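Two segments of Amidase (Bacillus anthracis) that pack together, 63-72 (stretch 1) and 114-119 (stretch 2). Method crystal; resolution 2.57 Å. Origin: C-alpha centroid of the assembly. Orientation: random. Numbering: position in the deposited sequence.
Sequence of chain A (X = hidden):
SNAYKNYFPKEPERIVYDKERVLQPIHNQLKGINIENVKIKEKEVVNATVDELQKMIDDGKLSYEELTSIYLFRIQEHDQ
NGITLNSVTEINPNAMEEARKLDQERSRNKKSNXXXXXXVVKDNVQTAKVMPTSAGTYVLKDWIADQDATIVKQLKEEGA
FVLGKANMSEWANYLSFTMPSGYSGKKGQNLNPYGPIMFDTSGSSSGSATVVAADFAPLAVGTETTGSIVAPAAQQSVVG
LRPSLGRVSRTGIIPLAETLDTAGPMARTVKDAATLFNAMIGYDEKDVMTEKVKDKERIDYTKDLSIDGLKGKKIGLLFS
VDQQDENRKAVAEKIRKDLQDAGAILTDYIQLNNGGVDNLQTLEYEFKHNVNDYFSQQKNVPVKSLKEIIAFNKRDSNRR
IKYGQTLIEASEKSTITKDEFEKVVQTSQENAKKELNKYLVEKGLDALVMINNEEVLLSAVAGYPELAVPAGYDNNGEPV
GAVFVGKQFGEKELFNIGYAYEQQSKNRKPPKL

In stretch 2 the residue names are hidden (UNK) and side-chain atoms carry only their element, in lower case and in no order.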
# COMPACT_ATOMS: atom_id res chain seq x y z
N SER A 63 6.05 20.79 15.83
CA SER A 63 4.85 20.29 16.48
C SER A 63 4.02 19.47 15.48
O SER A 63 4.33 19.44 14.29
CB SER A 63 4.02 21.43 17.06
OG SER A 63 3.58 22.31 16.03
N TYR A 64 2.98 18.82 15.98
CA TYR A 64 2.11 18.01 15.12
C TYR A 64 1.31 18.89 14.17
O TYR A 64 1.04 18.50 13.03
CB TYR A 64 1.17 17.16 15.97
CG TYR A 64 1.87 16.02 16.69
CD1 TYR A 64 2.79 15.22 16.03
CD2 TYR A 64 1.61 15.76 18.03
CE1 TYR A 64 3.43 14.18 16.68
CE2 TYR A 64 2.25 14.73 18.69
CZ TYR A 64 3.15 13.94 18.02
OH TYR A 64 3.79 12.91 18.67
N GLU A 65 0.92 20.07 14.64
CA GLU A 65 0.18 21.02 13.82
C GLU A 65 1.04 21.51 12.66
O GLU A 65 0.56 21.65 11.53
CB GLU A 65 -0.31 22.20 14.66
CG GLU A 65 -1.12 23.22 13.88
CD GLU A 65 -1.55 24.39 14.74
OE1 GLU A 65 -2.22 25.30 14.21
OE2 GLU A 65 -1.22 24.41 15.94
N GLU A 66 2.31 21.77 12.95
CA GLU A 66 3.26 22.20 11.93
C GLU A 66 3.53 21.07 10.94
O GLU A 66 3.63 21.30 9.73
CB GLU A 66 4.57 22.67 12.56
CG GLU A 66 4.47 23.98 13.32
CD GLU A 66 5.77 24.36 13.99
OE1 GLU A 66 6.16 23.68 14.96
OE2 GLU A 66 6.41 25.34 13.54
N LEU A 67 3.66 19.85 11.46
CA LEU A 67 3.92 18.68 10.64
C LEU A 67 2.79 18.45 9.64
O LEU A 67 3.04 18.14 8.48
CB LEU A 67 4.11 17.44 11.52
CG LEU A 67 4.41 16.13 10.79
CD1 LEU A 67 5.70 16.23 10.01
CD2 LEU A 67 4.46 14.97 11.78
N THR A 68 1.56 18.60 10.11
CA THR A 68 0.39 18.42 9.26
C THR A 68 0.31 19.54 8.22
O THR A 68 -0.06 19.30 7.07
CB THR A 68 -0.91 18.40 10.09
OG1 THR A 68 -0.83 17.36 11.07
CG2 THR A 68 -2.12 18.15 9.20
N SER A 69 0.67 20.75 8.63
CA SER A 69 0.63 21.91 7.75
C SER A 69 1.56 21.76 6.56
O SER A 69 1.21 22.13 5.44
CB SER A 69 0.99 23.18 8.53
OG SER A 69 2.35 23.16 8.94
N ILE A 70 2.75 21.21 6.80
CA ILE A 70 3.74 21.01 5.75
C ILE A 70 3.22 20.05 4.68
O ILE A 70 3.31 20.32 3.49
CB ILE A 70 5.06 20.47 6.32
CG1 ILE A 70 5.68 21.48 7.28
CG2 ILE A 70 6.04 20.15 5.19
CD1 ILE A 70 6.95 21.01 7.94
N TYR A 71 2.67 18.92 5.13
CA TYR A 71 2.15 17.91 4.22
C TYR A 71 1.00 18.46 3.37
O TYR A 71 0.98 18.26 2.16
CB TYR A 71 1.69 16.68 5.00
CG TYR A 71 2.83 15.88 5.58
CD1 TYR A 71 3.96 15.62 4.82
CD2 TYR A 71 2.78 15.40 6.88
CE1 TYR A 71 5.02 14.89 5.34
CE2 TYR A 71 3.83 14.67 7.41
CZ TYR A 71 4.94 14.42 6.63
OH TYR A 71 5.99 13.69 7.15
N LEU A 72 0.06 19.14 4.02
CA LEU A 72 -1.06 19.75 3.31
C LEU A 72 -0.58 20.78 2.30
O LEU A 72 -1.13 20.90 1.21
CB LEU A 72 -2.03 20.41 4.30
CG LEU A 72 -2.75 19.48 5.28
CD1 LEU A 72 -3.65 20.29 6.21
CD2 LEU A 72 -3.54 18.42 4.54
N UNK A 114 3.51 6.11 16.97
CA UNK A 114 2.53 6.57 15.98
C UNK A 114 1.74 7.78 16.46
O UNK A 114 0.93 8.32 15.71
c UNK A 114 1.57 5.43 15.63
c UNK A 114 2.54 4.64 13.48
c UNK A 114 1.26 3.06 14.91
c UNK A 114 2.20 4.25 14.90
N UNK A 115 1.97 8.19 17.70
CA UNK A 115 1.21 9.30 18.28
C UNK A 115 1.44 10.60 17.51
O UNK A 115 2.57 11.05 17.35
c UNK A 115 1.15 11.87 20.48
c UNK A 115 -1.23 11.16 21.69
o UNK A 115 -1.57 13.42 22.34
c UNK A 115 0.75 10.54 20.45
c UNK A 115 -0.81 12.47 21.72
c UNK A 115 0.38 12.83 21.11
c UNK A 115 1.59 9.49 19.75
c UNK A 115 -0.45 10.21 21.06
N UNK A 116 0.34 11.19 17.03
CA UNK A 116 0.40 12.46 16.33
C UNK A 116 0.82 12.33 14.88
O UNK A 116 0.81 13.31 14.14
N UNK A 117 1.20 11.13 14.48
CA UNK A 117 1.65 10.88 13.11
C UNK A 117 0.48 10.78 12.14
O UNK A 117 -0.39 9.92 12.31
c UNK A 117 2.49 9.60 13.01
c UNK A 117 3.72 9.69 13.92
c UNK A 117 4.65 10.84 13.58
c UNK A 117 2.91 9.34 11.57
N UNK A 118 0.45 11.66 11.13
CA UNK A 118 -0.57 11.60 10.08
C UNK A 118 -0.40 10.38 9.18
O UNK A 118 0.72 10.09 8.76
c UNK A 118 1.08 13.23 9.54
c UNK A 118 -0.35 12.90 9.30
c UNK A 118 1.38 12.78 10.94
N UNK A 119 -1.49 9.68 8.90
CA UNK A 119 -1.44 8.50 8.05
C UNK A 119 -2.44 8.63 6.89
O UNK A 119 -3.57 9.06 7.09
c UNK A 119 -1.75 7.21 8.84
c UNK A 119 -0.85 7.11 10.06
c UNK A 119 -1.58 5.98 7.96

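Stretch 1 is a helix from 64 to 72, with S63 at its N-cap. The S63 side chain accepts a weak bond from the backbone of E66, S63 OG to E66 N 3.4 Å. Y64, L67 and Y71 point their CA-to-CB bonds toward stretch 2.

Position 114 has four side-chain carbons, forked at the second. The CA-to-CB bond points away from the helix, and no atom of the residue touches it. The second-carbon fork makes this leucine, L114. It opens a type II beta turn that ends at position 117.

Position 115 has one carbon leading to a ring of six carbons that bears one oxygen. Its CA-to-CB bond runs sideways, but the ring comes nearer the helix. Y64 OH lies at the edge of this ring. The ring and its oxygen form a phenol, so the residue is tyrosine, Y115. Y115 CD2 is 3.4 Å from Y64 OH. The two aromatic rings meet obliquely, with centroids 5.7 Å apart and planes at 61°. The backbone comes closer still: Y115 O is 2.6 Å from Y64 OH.

Position 116 has no side-chain atoms. Its CA sits over one face of the Y64 ring, 3.5 Å from the ring centroid and 10° off the normal, a CH-pi contact. An ideal CB here would lie 2.1 Å from Y64 CZ, a clash. Phi is 80°, which by itself favours glycine. The residue is G116.

Position 117 has four carbons, forked at the first, with one arm two carbons long. The CA-to-CB bond points away from the helix, although the end of the side chain comes nearer. The closest contact is through the backbone, N of 117 to Y64 CE1 at 4.4 Å. This is isoleucine, I117. I117 N also donates to L114 O at 3.1 Å and closes the turn.

Position 118 has three carbons that close a ring onto the backbone nitrogen. Its CA-to-CB bond points toward the helix, and the ring meets L67 and Y71. It is therefore proline, P118. P118 CD lies 3.9 Å from L67 CD2, and P118 CG lies 3.8 Å from Y71 CE2.

Position 119 has one carbon carrying two more. It is out of reach of the helix. It is valine, V119, in the strand that begins at P118.

The contact has two parts. At the start of the helix, Y64 packs its ring against the turn, where the bare CA of G116 permits close approach. Farther along, L67 and Y71 make apolar contacts with P118. Together the stretches bury 308 Å², both sides summed.

Stretch 2 (114-119) LYGIPV
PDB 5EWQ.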